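Local coordinates for putative NADPH:quinone oxidoreductase (PDB 3IUP), which binds NADPH and probably uses it to reduce quinone-like substrates, as a putative oxidoreductase with a GroES-like domain, at residues G100-A105 with K117-I122; I37-S42 with G124-Q129; G185-Q190 with T336-H341; L18-D23 with P70-R75. All coordinates share one frame; numbering follows the deposited sequence.

Contact 1. Residues G100-A105 with K117-I122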
loop_
_atom_site.group_PDB
_atom_site.type_symbol
_atom_site.label_atom_id
_atom_site.label_comp_id
_atom_site.label_asym_id
_atom_site.label_seq_id
_atom_site.Cartn_x
_atom_site.Cartn_y
_atom_site.Cartn_z
ATOM N N GLY A 100 33.474 17.854 4.494
ATOM C CA GLY A 100 34.783 18.379 4.204
ATOM C C GLY A 100 35.046 19.662 4.961
ATOM O O GLY A 100 34.385 19.969 5.959
ATOM N N VAL A 101 35.983 20.436 4.440
ATOM C CA VAL A 101 36.417 21.661 5.091
ATOM C C VAL A 101 36.051 22.890 4.254
ATOM O O VAL A 101 36.218 22.894 3.043
ATOM C CB VAL A 101 37.912 21.624 5.334
ATOM C CG1 VAL A 101 38.389 22.951 5.972
ATOM C CG2 VAL A 101 38.254 20.447 6.238
ATOM N N VAL A 102 35.542 23.919 4.915
ATOM C CA VAL A 102 35.199 25.167 4.251
ATOM C C VAL A 102 36.471 25.960 4.052
ATOM O O VAL A 102 37.136 26.332 5.029
ATOM C CB VAL A 102 34.195 26.010 5.043
ATOM C CG1 VAL A 102 33.995 27.374 4.346
ATOM C CG2 VAL A 102 32.826 25.292 5.197
ATOM N N VAL A 103 36.817 26.170 2.791
ATOM C CA VAL A 103 38.055 26.833 2.389
ATOM C C VAL A 103 37.826 28.222 1.805
ATOM O O VAL A 103 38.779 28.992 1.689
ATOM C CB VAL A 103 38.831 25.999 1.320
ATOM C CG1 VAL A 103 39.293 24.667 1.915
ATOM C CG2 VAL A 103 37.977 25.789 0.076
ATOM N N GLU A 104 36.602 28.545 1.394
ATOM C CA GLU A 104 36.254 29.926 1.022
ATOM C C GLU A 104 34.845 30.195 1.519
ATOM O O GLU A 104 33.992 29.313 1.509
ATOM C CB GLU A 104 36.272 30.149 -0.486
ATOM C CG GLU A 104 37.642 30.093 -1.145
ATOM C CD GLU A 104 37.606 30.367 -2.660
ATOM O OE1 GLU A 104 36.770 31.165 -3.145
ATOM O OE2 GLU A 104 38.457 29.788 -3.360
ATOM N N ALA A 105 34.586 31.434 1.886
ATOM C CA ALA A 105 33.269 31.836 2.375
ATOM C C ALA A 105 32.849 33.164 1.734
ATOM O O ALA A 105 33.656 34.091 1.579
ATOM C CB ALA A 105 33.272 31.949 3.900
ATOM N N LYS A 117 35.626 25.657 9.048
ATOM C CA LYS A 117 34.941 24.595 9.753
ATOM C C LYS A 117 34.843 23.318 8.923
ATOM O O LYS A 117 34.831 23.337 7.697
ATOM C CB LYS A 117 33.557 25.058 10.167
ATOM C CG LYS A 117 33.577 26.317 11.065
ATOM C CD LYS A 117 33.130 26.037 12.435
ATOM C CE LYS A 117 33.025 27.317 13.260
ATOM N NZ LYS A 117 34.379 27.820 13.540
ATOM N N THR A 118 34.763 22.217 9.655
ATOM C CA THR A 118 34.428 20.924 9.102
ATOM C C THR A 118 32.925 20.794 9.144
ATOM O O THR A 118 32.295 20.878 10.224
ATOM C CB THR A 118 35.139 19.785 9.876
ATOM O OG1 THR A 118 36.542 19.986 9.745
ATOM C CG2 THR A 118 34.781 18.407 9.268
ATOM N N VAL A 119 32.365 20.585 7.953
ATOM C CA VAL A 119 30.931 20.534 7.727
ATOM C C VAL A 119 30.514 19.299 6.935
ATOM O O VAL A 119 31.314 18.712 6.230
ATOM C CB VAL A 119 30.438 21.807 6.971
ATOM C CG1 VAL A 119 30.782 23.083 7.796
ATOM C CG2 VAL A 119 30.956 21.888 5.528
ATOM N N ALA A 120 29.233 18.949 7.072
ATOM C CA ALA A 120 28.554 17.970 6.204
ATOM C C ALA A 120 27.453 18.692 5.452
ATOM O O ALA A 120 26.870 19.675 5.945
ATOM C CB ALA A 120 27.965 16.792 7.036
ATOM N N ALA A 121 27.144 18.214 4.265
ATOM C CA ALA A 121 26.013 18.762 3.471
ATOM C C ALA A 121 25.368 17.673 2.686
ATOM O O ALA A 121 26.059 16.729 2.283
ATOM C CB ALA A 121 26.499 19.854 2.533
ATOM N N ILE A 122 24.053 17.787 2.415
ATOM C CA ILE A 122 23.391 16.877 1.493
ATOM C C ILE A 122 23.062 17.651 0.212
ATOM O O ILE A 122 21.960 17.779 -0.209
ATOM C CB ILE A 122 22.175 16.055 2.104
ATOM C CG1 ILE A 122 21.662 15.001 1.119
ATOM C CG2 ILE A 122 21.056 16.927 2.528
ATOM C CD1 ILE A 122 20.801 13.895 1.740
#

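Contact 2. Residues I37-S42 with G124-Q129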
loop_
_atom_site.group_PDB
_atom_site.type_symbol
_atom_site.label_atom_id
_atom_site.label_comp_id
_atom_site.label_asym_id
_atom_site.label_seq_id
_atom_site.Cartn_x
_atom_site.Cartn_y
_atom_site.Cartn_z
ATOM N N ILE A 37 33.419 24.184 -0.204
ATOM C CA ILE A 37 33.879 23.074 0.616
ATOM C C ILE A 37 34.842 22.196 -0.151
ATOM O O ILE A 37 34.558 21.790 -1.295
ATOM C CB ILE A 37 32.728 22.206 1.109
ATOM C CG1 ILE A 37 31.705 23.035 1.899
ATOM C CG2 ILE A 37 33.267 21.031 1.916
ATOM C CD1 ILE A 37 30.367 22.300 1.963
ATOM N N ARG A 38 35.988 21.896 0.455
ATOM C CA ARG A 38 36.884 20.867 -0.079
ATOM C C ARG A 38 36.377 19.533 0.481
ATOM O O ARG A 38 36.524 19.275 1.667
ATOM C CB ARG A 38 38.339 21.099 0.373
ATOM C CG ARG A 38 39.339 20.097 -0.260
ATOM C CD ARG A 38 40.773 20.308 0.157
ATOM N NE ARG A 38 40.899 20.052 1.576
ATOM C CZ ARG A 38 41.281 20.944 2.492
ATOM N NH1 ARG A 38 41.668 22.167 2.139
ATOM N NH2 ARG A 38 41.342 20.586 3.758
ATOM N N ILE A 39 35.798 18.687 -0.376
ATOM C CA ILE A 39 35.128 17.473 0.106
ATOM C C ILE A 39 36.178 16.374 0.338
ATOM O O ILE A 39 36.984 16.084 -0.534
ATOM C CB ILE A 39 34.029 17.010 -0.859
ATOM C CG1 ILE A 39 32.977 18.117 -1.029
ATOM C CG2 ILE A 39 33.374 15.718 -0.324
ATOM C CD1 ILE A 39 32.018 17.901 -2.191
ATOM N N GLU A 40 36.172 15.815 1.546
ATOM C CA GLU A 40 37.165 14.805 1.944
ATOM C C GLU A 40 36.550 13.438 2.242
ATOM O O GLU A 40 37.289 12.457 2.454
ATOM C CB GLU A 40 37.992 15.315 3.132
ATOM C CG GLU A 40 38.775 16.551 2.723
ATOM C CD GLU A 40 39.708 17.080 3.764
ATOM O OE1 GLU A 40 39.639 16.641 4.906
ATOM O OE2 GLU A 40 40.581 17.910 3.387
ATOM N N ALA A 41 35.215 13.353 2.262
ATOM C CA ALA A 41 34.541 12.099 2.623
ATOM C C ALA A 41 33.121 12.119 2.081
ATOM O O ALA A 41 32.337 13.002 2.424
ATOM C CB ALA A 41 34.523 11.856 4.122
ATOM N N SER A 42 32.778 11.141 1.261
ATOM C CA SER A 42 31.420 11.018 0.757
ATOM C C SER A 42 31.115 9.529 0.516
ATOM O O SER A 42 31.867 8.863 -0.177
ATOM C CB SER A 42 31.290 11.822 -0.530
ATOM O OG SER A 42 30.021 11.757 -1.096
ATOM N N GLY A 124 23.982 17.145 -2.976
ATOM C CA GLY A 124 24.133 16.562 -4.298
ATOM C C GLY A 124 25.496 16.939 -4.877
ATOM O O GLY A 124 26.187 17.886 -4.401
ATOM N N ALA A 125 25.889 16.216 -5.924
ATOM C CA ALA A 125 27.176 16.453 -6.599
ATOM C C ALA A 125 28.351 16.416 -5.614
ATOM O O ALA A 125 29.355 17.129 -5.757
ATOM C CB ALA A 125 27.163 17.803 -7.382
HETATM N N MSE A 126 28.276 15.517 -4.641
HETATM C CA MSE A 126 29.335 15.470 -3.616
HETATM C C MSE A 126 30.538 14.637 -4.010
HETATM O O MSE A 126 31.566 14.699 -3.322
HETATM C CB MSE A 126 28.812 15.041 -2.247
HETATM C CG MSE A 126 27.584 15.776 -1.767
HETATM SE SE MSE A 126 28.006 17.695 -1.457
HETATM C CE MSE A 126 29.055 17.500 -0.019
ATOM N N TYR A 127 30.452 13.896 -5.120
ATOM C CA TYR A 127 31.614 13.171 -5.651
ATOM C C TYR A 127 32.418 14.157 -6.535
ATOM O O TYR A 127 32.393 14.107 -7.772
ATOM C CB TYR A 127 31.254 11.932 -6.441
ATOM C CG TYR A 127 30.464 10.903 -5.663
ATOM C CD1 TYR A 127 30.317 10.952 -4.280
ATOM C CD2 TYR A 127 29.798 9.893 -6.345
ATOM C CE1 TYR A 127 29.557 9.992 -3.618
ATOM C CE2 TYR A 127 29.050 8.949 -5.690
ATOM C CZ TYR A 127 28.944 8.979 -4.307
ATOM O OH TYR A 127 28.151 8.053 -3.687
ATOM N N SER A 128 33.070 15.075 -5.830
ATOM C CA SER A 128 33.651 16.314 -6.422
ATOM C C SER A 128 34.738 16.767 -5.506
ATOM O O SER A 128 34.608 16.678 -4.282
ATOM C CB SER A 128 32.628 17.467 -6.507
ATOM O OG SER A 128 31.472 17.079 -7.243
ATOM N N GLN A 129 35.819 17.297 -6.058
ATOM C CA GLN A 129 36.844 17.821 -5.169
ATOM C C GLN A 129 36.363 19.017 -4.344
ATOM O O GLN A 129 36.706 19.128 -3.149
ATOM C CB GLN A 129 38.073 18.221 -5.964
ATOM C CG GLN A 129 38.850 17.064 -6.530
ATOM C CD GLN A 129 40.142 17.508 -7.201
ATOM O OE1 GLN A 129 40.250 17.499 -8.411
ATOM N NE2 GLN A 129 41.140 17.897 -6.386
#

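Contact 3. Residues G185-Q190 with T336-H341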
loop_
_atom_site.group_PDB
_atom_site.type_symbol
_atom_site.label_atom_id
_atom_site.label_comp_id
_atom_site.label_asym_id
_atom_site.label_seq_id
_atom_site.Cartn_x
_atom_site.Cartn_y
_atom_site.Cartn_z
ATOM N N GLY A 185 20.365 -0.089 9.467
ATOM C CA GLY A 185 19.789 -1.006 10.434
ATOM C C GLY A 185 20.531 -1.069 11.732
ATOM O O GLY A 185 19.924 -1.163 12.826
ATOM N N GLN A 186 21.850 -1.044 11.655
ATOM C CA GLN A 186 22.645 -1.030 12.856
ATOM C C GLN A 186 22.374 0.250 13.666
ATOM O O GLN A 186 22.301 0.180 14.871
ATOM C CB GLN A 186 24.133 -1.206 12.548
ATOM C CG GLN A 186 24.441 -2.550 11.960
ATOM C CD GLN A 186 25.871 -2.709 11.489
ATOM O OE1 GLN A 186 26.773 -2.479 12.258
ATOM N NE2 GLN A 186 26.080 -3.134 10.210
HETATM N N MSE A 187 22.177 1.384 12.977
HETATM C CA MSE A 187 21.848 2.625 13.648
HETATM C C MSE A 187 20.494 2.540 14.254
HETATM O O MSE A 187 20.312 2.973 15.369
HETATM C CB MSE A 187 21.892 3.851 12.695
HETATM C CG MSE A 187 23.156 4.058 12.070
HETATM SE SE MSE A 187 22.905 5.568 10.849
HETATM C CE MSE A 187 24.738 5.537 10.183
ATOM N N LEU A 188 19.520 2.015 13.506
ATOM C CA LEU A 188 18.161 1.941 14.016
ATOM C C LEU A 188 18.088 1.105 15.283
ATOM O O LEU A 188 17.447 1.462 16.269
ATOM C CB LEU A 188 17.218 1.415 12.936
ATOM C CG LEU A 188 15.793 1.221 13.466
ATOM C CD1 LEU A 188 15.141 2.609 13.819
ATOM C CD2 LEU A 188 14.990 0.432 12.386
ATOM N N ASN A 189 18.808 -0.008 15.283
ATOM C CA ASN A 189 18.840 -0.844 16.470
ATOM C C ASN A 189 19.430 -0.076 17.665
ATOM O O ASN A 189 18.911 -0.154 18.755
ATOM C CB ASN A 189 19.630 -2.106 16.204
ATOM C CG ASN A 189 19.688 -2.998 17.416
ATOM O OD1 ASN A 189 18.656 -3.466 17.891
ATOM N ND2 ASN A 189 20.897 -3.254 17.903
ATOM N N GLN A 190 20.488 0.709 17.461
ATOM C CA GLN A 190 21.027 1.520 18.563
ATOM C C GLN A 190 20.042 2.598 19.085
ATOM O O GLN A 190 19.967 2.863 20.283
ATOM C CB GLN A 190 22.376 2.149 18.196
ATOM C CG GLN A 190 23.549 1.127 17.980
ATOM C CD GLN A 190 23.671 0.154 19.149
ATOM O OE1 GLN A 190 23.684 0.584 20.293
ATOM N NE2 GLN A 190 23.680 -1.142 18.874
ATOM N N THR A 336 28.499 7.484 18.213
ATOM C CA THR A 336 27.944 6.391 18.979
ATOM C C THR A 336 26.747 5.830 18.230
ATOM O O THR A 336 26.919 4.991 17.365
ATOM C CB THR A 336 27.632 6.843 20.397
ATOM O OG1 THR A 336 26.731 7.944 20.358
ATOM C CG2 THR A 336 28.935 7.257 21.107
ATOM N N THR A 337 25.553 6.325 18.512
ATOM C CA THR A 337 24.339 5.809 17.858
ATOM C C THR A 337 24.428 5.827 16.321
ATOM O O THR A 337 24.003 4.890 15.659
ATOM C CB THR A 337 23.157 6.650 18.264
ATOM O OG1 THR A 337 23.166 6.799 19.681
ATOM C CG2 THR A 337 21.846 6.030 17.771
ATOM N N PHE A 338 25.026 6.877 15.776
ATOM C CA PHE A 338 25.004 7.088 14.337
ATOM C C PHE A 338 26.327 6.769 13.667
ATOM O O PHE A 338 26.557 7.169 12.525
ATOM C CB PHE A 338 24.502 8.498 14.064
ATOM C CG PHE A 338 23.110 8.706 14.533
ATOM C CD1 PHE A 338 22.042 8.127 13.852
ATOM C CD2 PHE A 338 22.845 9.407 15.686
ATOM C CE1 PHE A 338 20.747 8.288 14.310
ATOM C CE2 PHE A 338 21.548 9.565 16.138
ATOM C CZ PHE A 338 20.501 8.997 15.448
ATOM N N ALA A 339 27.182 5.996 14.333
ATOM C CA ALA A 339 28.441 5.564 13.718
ATOM C C ALA A 339 28.175 4.759 12.425
ATOM O O ALA A 339 27.187 3.992 12.343
ATOM C CB ALA A 339 29.279 4.729 14.714
ATOM N N SER A 340 29.014 4.984 11.408
ATOM C CA SER A 340 29.013 4.205 10.156
ATOM C C SER A 340 30.347 3.513 9.914
ATOM O O SER A 340 31.391 4.154 9.989
ATOM C CB SER A 340 28.799 5.109 8.950
ATOM O OG SER A 340 27.526 5.679 8.939
ATOM N N HIS A 341 30.288 2.242 9.521
ATOM C CA HIS A 341 31.494 1.500 9.133
ATOM C C HIS A 341 31.672 1.508 7.617
ATOM O O HIS A 341 30.701 1.308 6.886
ATOM C CB HIS A 341 31.385 0.040 9.586
ATOM C CG HIS A 341 32.479 -0.839 9.050
ATOM N ND1 HIS A 341 33.770 -0.807 9.554
ATOM C CD2 HIS A 341 32.479 -1.772 8.060
ATOM C CE1 HIS A 341 34.518 -1.678 8.890
ATOM N NE2 HIS A 341 33.762 -2.272 7.978
#

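Contact 4. Residues L18-D23 with P70-R75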
loop_
_atom_site.group_PDB
_atom_site.type_symbol
_atom_site.label_atom_id
_atom_site.label_comp_id
_atom_site.label_asym_id
_atom_site.label_seq_id
_atom_site.Cartn_x
_atom_site.Cartn_y
_atom_site.Cartn_z
ATOM N N LEU A 18 25.831 4.126 -21.216
ATOM C CA LEU A 18 26.274 4.817 -20.006
ATOM C C LEU A 18 27.758 5.126 -20.155
ATOM O O LEU A 18 28.516 4.260 -20.494
ATOM C CB LEU A 18 26.053 3.927 -18.772
ATOM C CG LEU A 18 26.706 4.434 -17.478
ATOM C CD1 LEU A 18 26.039 5.712 -16.978
ATOM C CD2 LEU A 18 26.739 3.396 -16.356
ATOM N N GLU A 19 28.154 6.386 -19.970
ATOM C CA GLU A 19 29.543 6.797 -19.798
ATOM C C GLU A 19 29.758 7.466 -18.421
ATOM O O GLU A 19 29.083 8.457 -18.064
ATOM C CB GLU A 19 30.008 7.746 -20.913
ATOM C CG GLU A 19 31.471 8.182 -20.758
ATOM C CD GLU A 19 31.973 9.201 -21.790
ATOM O OE1 GLU A 19 31.240 9.541 -22.742
ATOM O OE2 GLU A 19 33.113 9.677 -21.667
ATOM N N LEU A 20 30.728 6.935 -17.682
ATOM C CA LEU A 20 31.171 7.446 -16.408
ATOM C C LEU A 20 32.523 8.031 -16.607
ATOM O O LEU A 20 33.397 7.402 -17.219
ATOM C CB LEU A 20 31.290 6.322 -15.347
ATOM C CG LEU A 20 29.995 5.627 -15.021
ATOM C CD1 LEU A 20 30.202 4.466 -14.025
ATOM C CD2 LEU A 20 29.017 6.619 -14.433
ATOM N N SER A 21 32.744 9.227 -16.059
ATOM C CA SER A 21 33.998 9.940 -16.252
ATOM C C SER A 21 34.247 10.916 -15.120
ATOM O O SER A 21 33.353 11.169 -14.331
ATOM C CB SER A 21 34.002 10.693 -17.616
ATOM O OG SER A 21 33.025 11.708 -17.609
ATOM N N LEU A 22 35.483 11.386 -15.026
ATOM C CA LEU A 22 35.848 12.493 -14.190
ATOM C C LEU A 22 35.957 13.741 -15.072
ATOM O O LEU A 22 36.807 13.790 -15.966
ATOM C CB LEU A 22 37.175 12.223 -13.472
ATOM C CG LEU A 22 37.258 11.001 -12.564
ATOM C CD1 LEU A 22 38.586 11.068 -11.797
ATOM C CD2 LEU A 22 36.040 10.862 -11.574
ATOM N N ASP A 23 35.103 14.730 -14.841
ATOM C CA ASP A 23 35.107 15.945 -15.629
ATOM C C ASP A 23 35.955 16.989 -14.905
ATOM O O ASP A 23 36.027 17.038 -13.661
ATOM C CB ASP A 23 33.680 16.502 -15.817
ATOM C CG ASP A 23 32.922 15.890 -17.014
ATOM O OD1 ASP A 23 33.195 14.731 -17.395
ATOM O OD2 ASP A 23 32.019 16.617 -17.580
ATOM N N PRO A 70 39.936 7.886 -15.668
ATOM C CA PRO A 70 39.283 6.722 -16.188
ATOM C C PRO A 70 37.902 7.005 -16.753
ATOM O O PRO A 70 37.232 7.979 -16.342
ATOM C CB PRO A 70 39.175 5.796 -14.962
ATOM C CG PRO A 70 39.095 6.753 -13.810
ATOM C CD PRO A 70 39.929 7.924 -14.186
ATOM N N ILE A 71 37.518 6.161 -17.714
ATOM C CA ILE A 71 36.172 6.084 -18.290
ATOM C C ILE A 71 35.586 4.679 -18.167
ATOM O O ILE A 71 36.282 3.671 -18.376
ATOM C CB ILE A 71 36.204 6.495 -19.764
ATOM C CG1 ILE A 71 36.758 7.904 -19.907
ATOM C CG2 ILE A 71 34.804 6.396 -20.377
ATOM C CD1 ILE A 71 37.359 8.167 -21.248
ATOM N N VAL A 72 34.331 4.579 -17.783
ATOM C CA VAL A 72 33.608 3.324 -17.863
ATOM C C VAL A 72 32.402 3.539 -18.795
ATOM O O VAL A 72 31.661 4.521 -18.647
ATOM C CB VAL A 72 33.143 2.805 -16.486
ATOM C CG1 VAL A 72 32.337 1.481 -16.621
ATOM C CG2 VAL A 72 34.343 2.666 -15.537
ATOM N N THR A 73 32.233 2.617 -19.756
ATOM C CA THR A 73 31.022 2.551 -20.582
ATOM C C THR A 73 30.299 1.215 -20.451
ATOM O O THR A 73 30.910 0.205 -20.157
ATOM C CB THR A 73 31.334 2.917 -22.044
ATOM O OG1 THR A 73 32.328 2.040 -22.569
ATOM C CG2 THR A 73 31.922 4.300 -22.122
ATOM N N ALA A 74 28.979 1.229 -20.571
ATOM C CA ALA A 74 28.158 0.017 -20.396
ATOM C C ALA A 74 26.875 0.252 -21.193
ATOM O O ALA A 74 26.601 1.408 -21.600
ATOM C CB ALA A 74 27.850 -0.222 -18.914
ATOM N N ARG A 75 26.067 -0.795 -21.388
ATOM C CA ARG A 75 24.846 -0.680 -22.160
ATOM C C ARG A 75 23.635 -0.702 -21.261
ATOM O O ARG A 75 23.589 -1.442 -20.259
ATOM C CB ARG A 75 24.762 -1.858 -23.158
ATOM C CG ARG A 75 26.002 -2.048 -23.976
ATOM C CD ARG A 75 26.215 -0.857 -24.876
ATOM N NE ARG A 75 24.982 -0.535 -25.604
ATOM C CZ ARG A 75 24.881 0.472 -26.461
ATOM N NH1 ARG A 75 25.927 1.243 -26.716
ATOM N NH2 ARG A 75 23.726 0.704 -27.050
HETATM O O HOH W 1 37.651 10.668 -16.845
#

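Contact 1. Residues G100-A105 with K117-I122
Gly-100 and Val-119 hold each other by two backbone bonds, the closed ring of an antiparallel hydrogen-bonded pair. Gly-100 N reaches Val-119 O at 2.9 Å, and Val-119 N returns to Gly-100 O at the same length. A third bond runs from Val-102 N to Lys-117 O, 2.9 Å and nearly straight at 167°. Between them lies the non-hydrogen-bonded pair of Val-101 and Thr-118, whose alpha carbons come to 4.5 Å; there Thr-118 CA offers a CA-H...O contact to Gly-100 O at 3.3 Å.

Val-102 meets both a backbone oxygen and a methyl of the partner strand. Its CB lies 3.8 Å from Lys-117 O, the oxygen that its backbone N binds. CG2, set anti to the carbonyl carbon, stays near that same oxygen and also meets Val-119 CG2 at 3.9 Å, the two valines meeting at a slant through these methyls. CG1, turned the other way, takes no part across the pair. On the face that carries Val-101 and Thr-118, Val-101 CG2 packs near Thr-118 OG1.

The short segments 100-105 and 118-121 cross at 110° and pair briefly, within the beta sheet of the GroES-like domain. Strand 34-43 flanks 98-105, with Val-102 packing on Val-35 and Val-119 on Ile-37, while strand 118-121 pairs in turn with 138-140.

Contact 2. Residues I37-S42 with G124-Q129
Within the GroES-like region, a loop leading from strand 118-121 to strand 130-134 folds back over strand 34-43, and Ile-39 is the residue it closes on. Ile-39 N donates to Gln-129 O at 3.0 Å, from a position 36° above the carbonyl plane. The same oxygen also accepts from the side-chain amide of Asn-374.

Beyond this bond, the isoleucine side chain is wrapped by loop backbone, its CB lying 3.5 Å from Ser-128 O. The side chain has two conformers, and the contacts of its tip hold for the one described here: CD1 approaches Met-126 O at 3.4 Å. Met-126 is a selenomethionine whose chain bends twice, at chi2 (-65°) and again at chi3 (-70°), and this brings its CE back to 3.7 Å from Ile-39 CD1; the two side chains meet at about a right angle. Nearer the strand's end, Ser-42 OG sits at the edge of the Tyr-127 ring, close to its plane, 3.1 Å from CE1. Standing anti to the backbone N sets OG beside this ring edge, and its hydrogen bond is to Glu-97 O, while Tyr-127 OH bonds Pro-43 O.

The loop is also braced from within: Ser-128 OG donates to Ala-125 O at 2.6 Å, and an inverse gamma turn is made about Tyr-127. The loop thus joins an inner strand of the beta sheet of the GroES-like domain, the bond at Ile-39 continuing the antiparallel pairing of strands 34-43 and 130-134.

Contact 3. Residues G185-Q190 with T336-H341
Met-187, a selenomethionine on helix 183-195, meets the loop 336-341 through a Met-aromatic contact with Phe-338. The selenium lies at the edge of the ring, 5.4 Å from its centroid and 84° off the normal, with Phe-338 CD1 the nearest ring atom at 4.0 Å, the side chains crossing near a right angle.

Contacts of carbon with oxygen follow. The chain of Met-187 is extended beyond CG (chi2 176°, chi3 -179°), which carries CE across the loop to Phe-338 O at 3.4 Å and Ser-340 OG at 3.1 Å. Met-187 CB and CG pass Thr-337 O.

Apolar packing completes the join. Gln-190 CB touches Thr-337 CG2 at 3.9 Å, and this methyl sits over the centre of the Phe-338 ring, a CH-pi arrangement within the loop. The polar ends turn elsewhere, Gln-190 NE2 to Gln-215 O and Thr-337 OG1 to Glu-333 OE1.

No hydrogen bond links the two segments. A type I beta turn, Thr-336 to Ala-339, presents the loop to a helix that follows strand 175-177 and precedes strand 199-203 in the chain, as in a Rossmann-type nucleotide-binding fold; the Met-187 side chain and the bound NADPH are about 7 Å apart at their nearest atoms.

Contact 4. Residues L18-D23 with P70-R75
Leu-20 N donates to Val-72 O at 2.8 Å, the shortest of the backbone bonds here and nearly straight at 168°. Val-72 N answers to Leu-20 O at 3.0 Å, so the two residues form a hydrogen-bonded antiparallel pair. Two residues along, Leu-18 and Ala-74 repeat the pattern: Leu-18 N binds Ala-74 O, and Ala-74 N binds Leu-18 O. Between these rings, Thr-73 CA approaches Leu-18 O at 3.0 Å in a CA-H...O contact.

Near Pro-70 the strands stand further apart, Leu-22 N being 4.0 Å from Pro-70 O. There a water bridges them, accepting from Leu-22 N at 2.9 Å and donating to Pro-70 O at 2.8 Å, in the place a direct bond would otherwise occupy.

These are inner strands of a five-stranded antiparallel sheet, with 61-65 beyond 70-75 and 4-12 beyond 17-26. Its two faces differ. On one, Leu-20 and Val-72 lie side by side, CB to CB 4.1 Å, against helix 46-53, where Leu-20 meets Leu-52 and Phe-53; Leu-18 and Ala-74 share this buried side.

On the other face Glu-19 lies extended, CG anti to the backbone N (chi1 -180°) and the rest of the chain straight. Its CG rests 3.8 Å from Ile-71 CG2 and also nears Thr-73 CG2, the aliphatic part of the acid packing on its neighbours while OE1 pairs with Lys-13 NZ in a salt bridge.

From the N terminus, strand 17-26 comes first, and contact 4 closes when the chain returns at 70-75, joining two strands of the five-stranded antiparallel sheet. Before that, strand 34-43 has already opened contact 2, which closes only at 124-129, so contacts 4 and 2 cross along the chain. Contact 1, 100-105 with 117-122, is nested inside the loop of contact 2. The two meet directly: strands 98-105 and 34-43 are sheet neighbours, with a probable hydrogen bond of 2.8 Å between Val-101 O and Arg-38 N. Contact 3 follows in series, closing a long excursion through the parallel-sheet, nucleotide-binding part, on the opposite side of the chain's centre from contact 4, their centres about 33 Å apart.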